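Local coordinates for shikimate dehydrogenase (NADP(+)) (Listeria monocytogenes, PDB 3TNL), which probably catalyses the reversible NADPH-linked reduction of 3-dehydroshikimate to shikimate, a step in the chorismate pathway that leads to the aromatic amino acids, at residues Asn100-Ile104 and Gly119-Val124; Ile153-Ile159 and Val178-Phe184; Tyr191-Glu195 and Gln210-Ile214; Ile258-Tyr264 and Cys280-Leu286. One frame throughout, in Å; residues are numbered along the deposited sequence.

Contact 1. Residues Asn100-Ile104 and Gly119-Val124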
loop_
_atom_site.group_PDB
_atom_site.type_symbol
_atom_site.label_atom_id
_atom_site.label_comp_id
_atom_site.label_asym_id
_atom_site.label_seq_id
_atom_site.Cartn_x
_atom_site.Cartn_y
_atom_site.Cartn_z
ATOM N N ASN B 100 14.352 11.107 5.669
ATOM C CA ASN B 100 13.447 11.071 6.815
ATOM C C ASN B 100 13.883 10.372 8.094
ATOM O O ASN B 100 13.142 10.418 9.077
ATOM C CB ASN B 100 12.172 10.330 6.351
ATOM C CG ASN B 100 11.585 10.905 5.085
ATOM O OD1 ASN B 100 11.416 12.089 4.981
ATOM N ND2 ASN B 100 11.278 10.054 4.117
ATOM N N LYS B 101 15.060 9.757 8.101
ATOM C CA LYS B 101 15.451 8.922 9.258
ATOM C C LYS B 101 15.668 9.661 10.567
ATOM O O LYS B 101 15.412 9.112 11.622
ATOM C CB LYS B 101 16.670 8.071 8.929
ATOM C CG LYS B 101 16.437 7.135 7.781
ATOM C CD LYS B 101 17.611 6.195 7.553
ATOM C CE LYS B 101 18.863 6.926 7.119
ATOM N NZ LYS B 101 20.026 5.983 6.937
ATOM N N THR B 102 16.183 10.878 10.501
ATOM C CA THR B 102 16.421 11.644 11.723
ATOM C C THR B 102 15.251 12.523 12.169
ATOM O O THR B 102 15.273 13.044 13.276
ATOM C CB THR B 102 17.699 12.481 11.619
ATOM O OG1 THR B 102 17.544 13.476 10.609
ATOM C CG2 THR B 102 18.890 11.619 11.303
ATOM N N ASN B 103 14.222 12.679 11.331
ATOM C CA ASN B 103 13.051 13.478 11.699
ATOM C C ASN B 103 11.839 12.677 12.151
ATOM O O ASN B 103 11.011 13.179 12.889
ATOM C CB ASN B 103 12.569 14.321 10.504
ATOM C CG ASN B 103 13.469 15.509 10.185
ATOM O OD1 ASN B 103 14.253 15.953 11.003
ATOM N ND2 ASN B 103 13.312 16.050 8.975
ATOM N N ILE B 104 11.771 11.412 11.749
ATOM C CA ILE B 104 10.523 10.633 11.939
ATOM C C ILE B 104 10.162 10.393 13.392
ATOM O O ILE B 104 8.986 10.274 13.696
ATOM C CB ILE B 104 10.483 9.348 11.093
ATOM C CG1 ILE B 104 9.047 8.803 10.992
ATOM C CG2 ILE B 104 11.465 8.325 11.613
ATOM C CD1 ILE B 104 8.927 7.556 10.084
ATOM N N GLY B 119 19.604 8.447 17.141
ATOM C CA GLY B 119 18.825 9.575 16.674
ATOM C C GLY B 119 18.289 9.378 15.277
ATOM O O GLY B 119 17.967 10.352 14.568
ATOM N N ALA B 120 18.247 8.131 14.833
ATOM C CA ALA B 120 17.700 7.784 13.514
ATOM C C ALA B 120 16.853 6.518 13.638
ATOM O O ALA B 120 17.097 5.654 14.465
ATOM C CB ALA B 120 18.815 7.557 12.490
ATOM N N VAL B 121 15.859 6.422 12.766
ATOM C CA VAL B 121 14.962 5.285 12.686
ATOM C C VAL B 121 14.894 4.847 11.234
ATOM O O VAL B 121 14.676 5.675 10.349
ATOM C CB VAL B 121 13.518 5.698 13.110
ATOM C CG1 VAL B 121 12.473 4.606 12.709
ATOM C CG2 VAL B 121 13.472 6.006 14.606
ATOM N N ASN B 122 15.092 3.567 10.954
ATOM C CA ASN B 122 14.909 3.064 9.598
ATOM C C ASN B 122 13.774 2.038 9.496
ATOM O O ASN B 122 13.441 1.603 8.393
ATOM C CB ASN B 122 16.202 2.495 8.989
ATOM C CG ASN B 122 16.541 1.129 9.490
ATOM O OD1 ASN B 122 16.023 0.661 10.525
ATOM N ND2 ASN B 122 17.408 0.436 8.742
ATOM N N THR B 123 13.164 1.675 10.626
ATOM C CA THR B 123 12.131 0.643 10.688
ATOM C C THR B 123 11.076 1.009 11.733
ATOM O O THR B 123 11.410 1.293 12.864
ATOM C CB THR B 123 12.764 -0.688 11.089
ATOM O OG1 THR B 123 13.740 -1.088 10.099
ATOM C CG2 THR B 123 11.725 -1.791 11.254
ATOM N N VAL B 124 9.804 0.997 11.342
ATOM C CA VAL B 124 8.714 1.283 12.233
ATOM C C VAL B 124 7.771 0.096 12.286
ATOM O O VAL B 124 7.554 -0.580 11.274
ATOM C CB VAL B 124 7.910 2.538 11.766
ATOM C CG1 VAL B 124 6.719 2.826 12.706
ATOM C CG2 VAL B 124 8.826 3.793 11.717
HETATM O O HOH W 1 17.135 12.754 15.350
#
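Lys101 and Val121 join a loop and the loop that leads into strand 123-127 by a backbone hydrogen bond, within the substrate-binding domain. The first loop follows strand 93-96; the second leaves helix 113-118. Val121 N donates to Lys101 O at 3.0 Å, tilted 29° from the carbonyl plane. The same oxygen receives a CA-H...O contact from Ala120 CA. A water donates to both Thr102 O and Gly119 O and bridges the segments a second time. Gly119 has positive phi, which takes the chain out of the helix. On the buried side, Ile104 CG2 meets Val121 CB at 3.7 Å, the two side chains crossing at about a right angle. Ile104 CG1 is anti to the backbone N (chi1 -163°), and its tip, CD1, reaches Val124 CG2 at 4.1 Å. Lys101 CB and CG run past Val121 O, each at 3.4 Å. Asn122 OD1 accepts from Thr136 N and from Thr123 OG1, the hydroxyl lying above the amide plane. The bond between the loops joins the backbone of Lys101, the inferred proton acceptor, to Val121, next in sequence to Asn122, a residue inferred to bind shikimate, while Val121 O is buried without a hydrogen-bond partner.

Contact 2. Residues Ile153-Ile159 and Val178-Phe184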
loop_
_atom_site.group_PDB
_atom_site.type_symbol
_atom_site.label_atom_id
_atom_site.label_comp_id
_atom_site.label_asym_id
_atom_site.label_seq_id
_atom_site.Cartn_x
_atom_site.Cartn_y
_atom_site.Cartn_z
ATOM N N ILE B 153 33.763 -8.432 19.223
ATOM C CA ILE B 153 33.318 -8.019 20.545
ATOM C C ILE B 153 34.526 -8.022 21.494
ATOM O O ILE B 153 35.342 -8.938 21.465
ATOM C CB ILE B 153 32.186 -8.953 21.062
ATOM C CG1 ILE B 153 31.039 -9.025 20.036
ATOM C CG2 ILE B 153 31.684 -8.507 22.429
ATOM C CD1 ILE B 153 30.470 -7.705 19.601
ATOM N N GLY B 154 34.634 -6.983 22.300
ATOM C CA GLY B 154 35.723 -6.832 23.250
ATOM C C GLY B 154 37.032 -6.376 22.637
ATOM O O GLY B 154 38.067 -6.393 23.282
ATOM N N LYS B 155 36.963 -5.906 21.389
ATOM C CA LYS B 155 38.146 -5.510 20.648
ATOM C C LYS B 155 38.002 -4.093 20.114
ATOM O O LYS B 155 37.086 -3.387 20.479
ATOM C CB LYS B 155 38.398 -6.524 19.536
ATOM C CG LYS B 155 38.532 -7.948 20.064
ATOM C CD LYS B 155 38.678 -8.978 18.996
ATOM C CE LYS B 155 38.665 -10.373 19.576
ATOM N NZ LYS B 155 38.686 -11.396 18.477
ATOM N N LYS B 156 38.941 -3.688 19.267
ATOM C CA LYS B 156 39.008 -2.342 18.723
ATOM C C LYS B 156 38.678 -2.289 17.249
ATOM O O LYS B 156 39.171 -3.125 16.460
ATOM C CB LYS B 156 40.402 -1.775 18.926
ATOM C CG LYS B 156 40.637 -0.450 18.377
ATOM C CD LYS B 156 41.982 0.033 18.948
ATOM C CE LYS B 156 42.294 1.406 18.526
ATOM N NZ LYS B 156 43.417 2.006 19.352
ATOM N N MET B 157 37.819 -1.353 16.878
ATOM C CA MET B 157 37.487 -1.100 15.490
ATOM C C MET B 157 37.968 0.280 15.135
ATOM O O MET B 157 37.849 1.203 15.934
ATOM C CB MET B 157 35.961 -1.165 15.253
ATOM C CG MET B 157 35.523 -0.728 13.840
ATOM S SD MET B 157 33.775 -1.061 13.458
ATOM C CE MET B 157 32.980 -0.022 14.691
ATOM N N THR B 158 38.500 0.405 13.921
ATOM C CA THR B 158 38.856 1.673 13.311
ATOM C C THR B 158 37.862 1.805 12.133
ATOM O O THR B 158 37.709 0.899 11.358
ATOM C CB THR B 158 40.285 1.760 12.834
ATOM O OG1 THR B 158 41.135 1.721 13.993
ATOM C CG2 THR B 158 40.552 3.041 12.091
ATOM N N ILE B 159 37.194 2.935 12.036
ATOM C CA ILE B 159 36.183 3.126 11.008
ATOM C C ILE B 159 36.272 4.509 10.383
ATOM O O ILE B 159 36.524 5.508 11.073
ATOM C CB ILE B 159 34.788 2.839 11.604
ATOM C CG1 ILE B 159 33.694 2.900 10.531
ATOM C CG2 ILE B 159 34.462 3.788 12.771
ATOM C CD1 ILE B 159 32.324 2.441 11.035
ATOM N N VAL B 178 31.854 -3.806 21.645
ATOM C CA VAL B 178 33.160 -3.480 21.084
ATOM C C VAL B 178 33.845 -2.592 22.143
ATOM O O VAL B 178 33.244 -1.664 22.689
ATOM C CB VAL B 178 32.998 -2.820 19.730
ATOM C CG1 VAL B 178 34.292 -2.172 19.278
ATOM C CG2 VAL B 178 32.485 -3.869 18.736
ATOM N N LYS B 179 35.119 -2.844 22.404
ATOM C CA LYS B 179 35.840 -2.163 23.497
ATOM C C LYS B 179 36.305 -0.751 23.184
ATOM O O LYS B 179 36.296 0.124 24.058
ATOM C CB LYS B 179 37.048 -3.020 23.933
ATOM C CG LYS B 179 37.860 -2.497 25.134
ATOM C CD LYS B 179 39.174 -3.286 25.314
ATOM C CE LYS B 179 39.887 -2.851 26.586
ATOM N NZ LYS B 179 40.077 -1.387 26.622
ATOM N N GLU B 180 36.726 -0.539 21.941
ATOM C CA GLU B 180 37.248 0.754 21.524
ATOM C C GLU B 180 36.882 1.002 20.082
ATOM O O GLU B 180 36.896 0.063 19.284
ATOM C CB GLU B 180 38.783 0.714 21.575
ATOM C CG GLU B 180 39.408 0.280 22.886
ATOM C CD GLU B 180 40.932 0.179 22.764
ATOM O OE1 GLU B 180 41.426 -0.885 22.290
ATOM O OE2 GLU B 180 41.606 1.145 23.223
ATOM N N ILE B 181 36.572 2.239 19.768
ATOM C CA ILE B 181 36.263 2.648 18.403
ATOM C C ILE B 181 37.015 3.922 18.078
ATOM O O ILE B 181 36.908 4.920 18.790
ATOM C CB ILE B 181 34.741 2.897 18.195
ATOM C CG1 ILE B 181 33.969 1.593 18.457
ATOM C CG2 ILE B 181 34.467 3.396 16.794
ATOM C CD1 ILE B 181 32.470 1.693 18.338
ATOM N N SER B 182 37.801 3.875 17.010
ATOM C CA SER B 182 38.497 5.021 16.498
ATOM C C SER B 182 37.887 5.417 15.155
ATOM O O SER B 182 37.940 4.651 14.194
ATOM C CB SER B 182 39.980 4.784 16.356
ATOM O OG SER B 182 40.543 4.582 17.655
ATOM N N ILE B 183 37.311 6.619 15.132
ATOM C CA ILE B 183 36.637 7.156 13.946
ATOM C C ILE B 183 37.539 8.148 13.238
ATOM O O ILE B 183 38.165 9.005 13.876
ATOM C CB ILE B 183 35.342 7.914 14.344
ATOM C CG1 ILE B 183 34.437 7.025 15.226
ATOM C CG2 ILE B 183 34.610 8.487 13.098
ATOM C CD1 ILE B 183 33.264 7.763 15.886
ATOM N N PHE B 184 37.576 8.036 11.909
ATOM C CA PHE B 184 38.299 8.963 11.049
ATOM C C PHE B 184 37.319 9.558 10.051
ATOM O O PHE B 184 36.551 8.850 9.419
ATOM C CB PHE B 184 39.445 8.301 10.304
ATOM C CG PHE B 184 40.605 7.966 11.188
ATOM C CD1 PHE B 184 41.749 8.723 11.144
ATOM C CD2 PHE B 184 40.544 6.884 12.067
ATOM C CE1 PHE B 184 42.820 8.425 11.967
ATOM C CE2 PHE B 184 41.604 6.575 12.888
ATOM C CZ PHE B 184 42.741 7.367 12.857
#
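Lys156 and Glu180 stand on one face of a parallel strand pair and cross obliquely. Lys156 CG is anti to the backbone N (chi1 177°), and the extended chain passes Glu180 OE1 with CD at 3.5 Å. Lys156 NZ stays 4.4 Å from Glu180 OE2, beyond a salt bridge, and instead pairs with Glu223 and Glu226. On the same face, Thr158 CG2 approaches the Phe184 ring obliquely, 3.8 Å from CE2. The other face is apolar. Met157 lies beside Ile181, pointing the same way. Ile159 also lies alongside Ile181, their CG2 methyls 4.0 Å apart. Helix 164-175 covers Met157 and Ile159. Backbone bonds hold the register, among them Ser182 N to Met157 O at 2.9 Å. At the start, Lys155 O accepts from both Lys179 N and Glu180 N. Strand 156-160, helix 164-175 and strand 180-185 form the beta-alpha-beta unit of a Rossmann fold, whose glycine-rich turn, which follows strand 156-160, gives backbone amides to NAD.

Contact 3. Residues Tyr191-Glu195 and Gln210-Ile214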
loop_
_atom_site.group_PDB
_atom_site.type_symbol
_atom_site.label_atom_id
_atom_site.label_comp_id
_atom_site.label_asym_id
_atom_site.label_seq_id
_atom_site.Cartn_x
_atom_site.Cartn_y
_atom_site.Cartn_z
ATOM N N TYR B 191 31.753 16.129 10.306
ATOM C CA TYR B 191 32.737 16.007 11.407
ATOM C C TYR B 191 32.068 16.283 12.737
ATOM O O TYR B 191 32.336 15.591 13.727
ATOM C CB TYR B 191 33.969 16.919 11.199
ATOM C CG TYR B 191 35.201 16.527 11.996
ATOM C CD1 TYR B 191 35.471 17.091 13.249
ATOM C CD2 TYR B 191 36.086 15.558 11.512
ATOM C CE1 TYR B 191 36.619 16.711 13.971
ATOM C CE2 TYR B 191 37.233 15.212 12.220
ATOM C CZ TYR B 191 37.480 15.761 13.447
ATOM O OH TYR B 191 38.627 15.367 14.141
ATOM N N ALA B 192 31.219 17.299 12.779
ATOM C CA ALA B 192 30.482 17.615 14.009
ATOM C C ALA B 192 29.566 16.481 14.487
ATOM O O ALA B 192 29.375 16.276 15.686
ATOM C CB ALA B 192 29.698 18.919 13.867
ATOM N N ASN B 193 28.997 15.736 13.552
ATOM C CA ASN B 193 28.172 14.595 13.900
ATOM C C ASN B 193 29.047 13.513 14.533
ATOM O O ASN B 193 28.663 12.852 15.482
ATOM C CB ASN B 193 27.484 13.999 12.675
ATOM C CG ASN B 193 26.535 12.900 13.054
ATOM O OD1 ASN B 193 25.662 13.094 13.921
ATOM N ND2 ASN B 193 26.705 11.718 12.439
ATOM N N ALA B 194 30.243 13.307 13.980
ATOM C CA ALA B 194 31.147 12.313 14.562
ATOM C C ALA B 194 31.524 12.723 16.003
ATOM O O ALA B 194 31.672 11.860 16.883
ATOM C CB ALA B 194 32.411 12.133 13.700
ATOM N N GLU B 195 31.678 14.030 16.241
ATOM C CA GLU B 195 32.013 14.522 17.604
ATOM C C GLU B 195 30.852 14.157 18.550
ATOM O O GLU B 195 31.071 13.721 19.682
ATOM C CB GLU B 195 32.318 16.010 17.599
ATOM C CG GLU B 195 33.627 16.369 16.918
ATOM C CD GLU B 195 33.838 17.887 16.786
ATOM O OE1 GLU B 195 32.901 18.583 16.366
ATOM O OE2 GLU B 195 34.963 18.368 17.061
ATOM N N GLN B 210 37.068 7.694 20.047
ATOM C CA GLN B 210 37.836 8.876 19.697
ATOM C C GLN B 210 37.677 9.160 18.215
ATOM O O GLN B 210 37.356 8.246 17.452
ATOM C CB GLN B 210 39.293 8.778 20.106
ATOM C CG GLN B 210 40.023 7.639 19.614
ATOM C CD GLN B 210 41.365 7.416 20.381
ATOM O OE1 GLN B 210 41.863 8.276 21.144
ATOM N NE2 GLN B 210 41.955 6.273 20.128
ATOM N N LEU B 211 37.867 10.435 17.856
ATOM C CA LEU B 211 37.746 10.926 16.485
ATOM C C LEU B 211 39.021 11.643 16.024
ATOM O O LEU B 211 39.624 12.404 16.784
ATOM C CB LEU B 211 36.581 11.912 16.402
ATOM C CG LEU B 211 36.375 12.648 15.079
ATOM C CD1 LEU B 211 36.019 11.739 13.921
ATOM C CD2 LEU B 211 35.314 13.738 15.316
ATOM N N PHE B 212 39.422 11.376 14.788
ATOM C CA PHE B 212 40.552 12.013 14.148
ATOM C C PHE B 212 40.227 12.408 12.707
ATOM O O PHE B 212 39.328 11.853 12.078
ATOM C CB PHE B 212 41.721 11.052 14.092
ATOM C CG PHE B 212 42.112 10.488 15.442
ATOM C CD1 PHE B 212 42.863 11.230 16.317
ATOM C CD2 PHE B 212 41.728 9.210 15.808
ATOM C CE1 PHE B 212 43.229 10.693 17.563
ATOM C CE2 PHE B 212 42.125 8.668 17.031
ATOM C CZ PHE B 212 42.856 9.434 17.896
ATOM N N ASP B 213 41.009 13.331 12.167
ATOM C CA ASP B 213 40.918 13.727 10.758
ATOM C C ASP B 213 41.496 12.573 9.932
ATOM O O ASP B 213 42.529 12.014 10.287
ATOM C CB ASP B 213 41.774 14.991 10.580
ATOM C CG ASP B 213 41.606 15.679 9.250
ATOM O OD1 ASP B 213 41.805 16.929 9.255
ATOM O OD2 ASP B 213 41.254 15.061 8.240
ATOM N N ILE B 214 40.861 12.255 8.808
ATOM C CA ILE B 214 41.355 11.227 7.894
ATOM C C ILE B 214 42.745 11.611 7.339
ATOM O O ILE B 214 43.487 10.760 6.848
ATOM C CB ILE B 214 40.320 10.950 6.727
ATOM C CG1 ILE B 214 40.692 9.713 5.896
ATOM C CG2 ILE B 214 40.157 12.193 5.825
ATOM C CD1 ILE B 214 40.697 8.395 6.676
#
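Tyr191 and Leu211 make a CH-pi contact between helix 191-204 and strand 208-213. Leu211 CD2 sits over one face of the ring, 3.7 Å from the ring centroid and 21° off the ring normal. It is offset toward the rim: CE1 and CZ of Tyr191 are the nearest ring atoms, each 3.5 Å from Leu211 CD2. Tyr191 CG is anti to the backbone N (chi1 -160°), which carries the ring out from the helix toward the strand. Aliphatic packing completes the grip on the leucine. Ala194 CB points at the strand and touches Leu211 CD1 at 3.6 Å. Glu195 CG meets Leu211 CD2 at 3.5 Å, its chain crossing the leucine at about a right angle. Polar groups add little across the contact, and no hydrogen bond joins the segments. Phe212 O and Asp213 N lie near the Tyr191 ring plane at its edge. Tyr191 OH is 3.7 Å from Asp213 N. Outside the pair, Lys187 makes a cation-pi contact with the Tyr191 ring, and its side chain also touches Asp213. Strand 208-213 is an edge strand of the parallel sheet within this chain. Helix 191-204 covers its Leu211 face, while Phe212 packs on helix 217-226 and Phe184.

Contact 4. Residues Ile258-Tyr264 and Cys280-Leu286. With NAD (nicotinamide-adenine-dinucleotide), chain H.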
loop_
_atom_site.group_PDB
_atom_site.type_symbol
_atom_site.label_atom_id
_atom_site.label_comp_id
_atom_site.label_asym_id
_atom_site.label_seq_id
_atom_site.Cartn_x
_atom_site.Cartn_y
_atom_site.Cartn_z
ATOM N N ILE B 258 40.929 -7.752 9.688
ATOM C CA ILE B 258 39.703 -7.869 8.884
ATOM C C ILE B 258 39.481 -6.513 8.284
ATOM O O ILE B 258 39.469 -5.509 9.025
ATOM C CB ILE B 258 38.485 -8.204 9.758
ATOM C CG1 ILE B 258 38.721 -9.536 10.456
ATOM C CG2 ILE B 258 37.209 -8.280 8.903
ATOM C CD1 ILE B 258 37.836 -9.671 11.721
ATOM N N VAL B 259 39.250 -6.445 6.971
ATOM C CA VAL B 259 38.919 -5.163 6.325
ATOM C C VAL B 259 37.492 -5.298 5.776
ATOM O O VAL B 259 37.166 -6.236 5.033
ATOM C CB VAL B 259 39.925 -4.757 5.237
ATOM C CG1 VAL B 259 39.498 -3.423 4.612
ATOM C CG2 VAL B 259 41.324 -4.649 5.856
ATOM N N SER B 260 36.655 -4.358 6.176
ATOM C CA SER B 260 35.231 -4.367 5.872
ATOM C C SER B 260 34.797 -3.123 5.120
ATOM O O SER B 260 35.323 -2.052 5.387
ATOM C CB SER B 260 34.505 -4.459 7.231
ATOM O OG SER B 260 33.177 -3.986 7.181
ATOM N N ASP B 261 33.890 -3.258 4.141
ATOM C CA ASP B 261 33.355 -2.089 3.445
ATOM C C ASP B 261 31.849 -2.195 3.458
ATOM O O ASP B 261 31.310 -3.296 3.314
ATOM C CB ASP B 261 33.901 -2.033 1.998
ATOM C CG ASP B 261 33.996 -0.599 1.460
ATOM O OD1 ASP B 261 35.055 -0.269 0.848
ATOM O OD2 ASP B 261 33.072 0.195 1.710
ATOM N N VAL B 262 31.177 -1.083 3.705
ATOM C CA VAL B 262 29.718 -1.029 3.621
ATOM C C VAL B 262 29.280 -1.084 2.151
ATOM O O VAL B 262 28.163 -1.464 1.845
ATOM C CB VAL B 262 29.128 0.214 4.306
ATOM C CG1 VAL B 262 29.389 0.178 5.824
ATOM C CG2 VAL B 262 29.619 1.506 3.631
ATOM N N VAL B 263 30.166 -0.709 1.236
ATOM C CA VAL B 263 29.858 -0.752 -0.187
ATOM C C VAL B 263 29.793 -2.225 -0.691
ATOM O O VAL B 263 30.598 -3.063 -0.287
ATOM C CB VAL B 263 30.951 0.030 -1.006
ATOM C CG1 VAL B 263 30.740 -0.142 -2.535
ATOM C CG2 VAL B 263 31.012 1.516 -0.572
ATOM N N TYR B 264 28.815 -2.539 -1.542
ATOM C CA TYR B 264 28.724 -3.860 -2.169
ATOM C C TYR B 264 28.478 -3.770 -3.683
ATOM O O TYR B 264 28.387 -4.796 -4.349
ATOM C CB TYR B 264 27.692 -4.776 -1.478
ATOM C CG TYR B 264 26.309 -4.242 -1.396
ATOM C CD1 TYR B 264 25.348 -4.591 -2.341
ATOM C CD2 TYR B 264 25.944 -3.363 -0.400
ATOM C CE1 TYR B 264 24.065 -4.091 -2.254
ATOM C CE2 TYR B 264 24.678 -2.854 -0.319
ATOM C CZ TYR B 264 23.738 -3.225 -1.247
ATOM O OH TYR B 264 22.468 -2.689 -1.145
ATOM N N CYS B 280 44.689 -9.811 4.029
ATOM C CA CYS B 280 43.662 -9.671 5.011
ATOM C C CYS B 280 42.387 -10.427 4.725
ATOM O O CYS B 280 42.134 -10.819 3.589
ATOM C CB CYS B 280 43.210 -8.195 5.055
ATOM S SG CYS B 280 44.496 -6.940 5.244
ATOM N N GLN B 281 41.600 -10.678 5.774
ATOM C CA GLN B 281 40.245 -11.199 5.603
ATOM C C GLN B 281 39.423 -9.980 5.190
ATOM O O GLN B 281 39.654 -8.886 5.693
ATOM C CB GLN B 281 39.678 -11.701 6.929
ATOM C CG GLN B 281 40.354 -12.912 7.498
ATOM C CD GLN B 281 39.729 -14.183 7.052
ATOM O OE1 GLN B 281 39.281 -14.307 5.916
ATOM N NE2 GLN B 281 39.682 -15.161 7.951
ATOM N N THR B 282 38.441 -10.174 4.320
ATOM C CA THR B 282 37.618 -9.079 3.823
ATOM C C THR B 282 36.140 -9.415 3.789
ATOM O O THR B 282 35.729 -10.572 3.685
ATOM C CB THR B 282 38.003 -8.662 2.376
ATOM O OG1 THR B 282 37.904 -9.827 1.518
ATOM C CG2 THR B 282 39.440 -8.103 2.303
ATOM N N LEU B 283 35.330 -8.371 3.875
ATOM C CA LEU B 283 33.913 -8.532 3.755
ATOM C C LEU B 283 33.302 -7.251 3.208
ATOM O O LEU B 283 33.526 -6.161 3.749
ATOM C CB LEU B 283 33.313 -8.880 5.114
ATOM C CG LEU B 283 31.881 -9.395 5.068
ATOM C CD1 LEU B 283 31.872 -10.780 4.392
ATOM C CD2 LEU B 283 31.292 -9.445 6.494
ATOM N N ASN B 284 32.497 -7.370 2.164
ATOM C CA ASN B 284 31.767 -6.231 1.594
ATOM C C ASN B 284 30.440 -6.030 2.324
ATOM O O ASN B 284 30.154 -6.716 3.301
ATOM C CB ASN B 284 31.590 -6.332 0.048
ATOM C CG ASN B 284 30.625 -7.384 -0.374
ATOM O OD1 ASN B 284 29.771 -7.831 0.412
ATOM N ND2 ASN B 284 30.738 -7.811 -1.654
ATOM N N GLY B 285 29.633 -5.080 1.860
ATOM C CA GLY B 285 28.397 -4.717 2.549
ATOM C C GLY B 285 27.150 -5.529 2.243
ATOM O O GLY B 285 26.084 -5.170 2.725
ATOM N N LEU B 286 27.264 -6.603 1.486
ATOM C CA LEU B 286 26.057 -7.392 1.086
ATOM C C LEU B 286 25.356 -8.002 2.301
ATOM O O LEU B 286 24.141 -7.884 2.446
ATOM C CB LEU B 286 26.373 -8.459 0.053
ATOM C CG LEU B 286 25.135 -9.190 -0.496
ATOM C CD1 LEU B 286 24.217 -8.251 -1.255
ATOM C CD2 LEU B 286 25.578 -10.318 -1.390
HETATM P PA NAD H . 26.118 9.900 4.274
HETATM O O1A NAD H . 25.865 10.874 3.126
HETATM O O2A NAD H . 25.177 9.928 5.463
HETATM O O5B NAD H . 27.662 10.047 4.744
HETATM C C5B NAD H . 28.763 10.170 3.843
HETATM C C4B NAD H . 30.072 9.900 4.594
HETATM O O4B NAD H . 31.143 9.789 3.644
HETATM C C3B NAD H . 30.493 11.066 5.467
HETATM O O3B NAD H . 31.249 10.537 6.585
HETATM C C2B NAD H . 31.417 11.888 4.600
HETATM O O2B NAD H . 32.376 12.631 5.340
HETATM C C1B NAD H . 32.112 10.803 3.804
HETATM N N9A NAD H . 32.655 11.177 2.493
HETATM C C8A NAD H . 31.922 11.376 1.371
HETATM N N7A NAD H . 32.751 11.634 0.338
HETATM C C5A NAD H . 34.036 11.590 0.769
HETATM C C6A NAD H . 35.295 11.755 0.228
HETATM N N6A NAD H . 35.444 12.016 -1.075
HETATM N N1A NAD H . 36.392 11.594 1.001
HETATM C C2A NAD H . 36.272 11.321 2.324
HETATM N N3A NAD H . 35.076 11.150 2.931
HETATM C C4A NAD H . 33.946 11.271 2.199
HETATM O O3 NAD H . 26.146 8.451 3.599
HETATM P PN NAD H . 25.664 7.058 4.243
HETATM O O1N NAD H . 24.173 6.868 4.114
HETATM O O2N NAD H . 26.347 6.860 5.597
HETATM O O5D NAD H . 26.255 5.967 3.214
HETATM C C5D NAD H . 27.666 5.844 3.081
HETATM C C4D NAD H . 27.871 4.569 2.287
HETATM O O4D NAD H . 27.239 3.474 2.974
HETATM C C3D NAD H . 27.209 4.652 0.921
HETATM O O3D NAD H . 28.141 4.190 -0.061
HETATM C C2D NAD H . 26.010 3.724 1.019
HETATM O O2D NAD H . 25.619 3.167 -0.257
HETATM C C1D NAD H . 26.508 2.687 2.018
HETATM N N1N NAD H . 25.484 1.953 2.764
HETATM C C2N NAD H . 25.451 0.609 2.697
HETATM C C3N NAD H . 24.502 -0.116 3.412
HETATM C C7N NAD H . 24.443 -1.608 3.359
HETATM O O7N NAD H . 23.370 -2.110 3.691
HETATM N N7N NAD H . 25.533 -2.319 2.999
HETATM C C4N NAD H . 23.570 0.573 4.204
HETATM C C5N NAD H . 23.628 1.962 4.261
HETATM C C6N NAD H . 24.598 2.641 3.523
HETATM O O HOH W 2 31.230 -5.222 5.726
#
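Strands 258-261 and 281-283 run parallel, with their axes 4.7 Å apart at an angle of 15°. Val259 N donates to Gln281 O, Leu283 N to Val259 O, and Asp261 N to Leu283 O. Beyond the strands, Gly285 N donates to Val263 O at 3.1 Å from well above the carbonyl plane. Gly285, the N-cap of helix 286-301, makes a CA-H...O contact from its CA to Val262 O at 3.3 Å. Strand 258-261, helix 270-277 and strand 281-283 form a beta-alpha-beta unit at the edge of the Rossmann-type sheet. Two Asx turns shape the ends: Asp261 OD2 accepts from Val263 N, and Asn284 OD1 from Leu286 N. Asp261 is also bonded to Asn232, and Asn284 to Thr267. Tyr264 chi1 of 57° turns the ring along Gly285 and Leu286; its CB lies 3.5 Å from Leu286 N. Tyr264 CD1 meets Leu286 CD1, the two side chains at about a right angle. The nicotinamide amide nitrogen, NAD N7N, donates to Val262 O at 3.0 Å and to Gly285 O at 2.9 Å, at the edge of the Tyr264 ring. Two backbone carbonyls, one from each segment, thus fix the carboxamide rotation at the nicotinamide end of the NAD pocket.

Overall arrangement
Contact 1 belongs to the substrate-binding domain, while contacts 2, 3 and 4 all reach the parallel sheet that carries the cofactor. Contacts 2 and 3 touch directly: strands 180-185 and 208-213 are neighbours, and Ile183 N lies 2.8 Å from Gln210 O, a probable hydrogen bond. Contact 4 is at the other end of that sheet, its centre about 16 Å from that of contact 2 and about 22 Å from that of contact 3. The nicotinamide end of NAD is held at contact 4, and the Lys101 side chain of contact 1 is about 5 Å away from the cofactor. The side chains of Ala194 in contact 3 and Ile183 in contact 2 are about 7 and 8 Å from it.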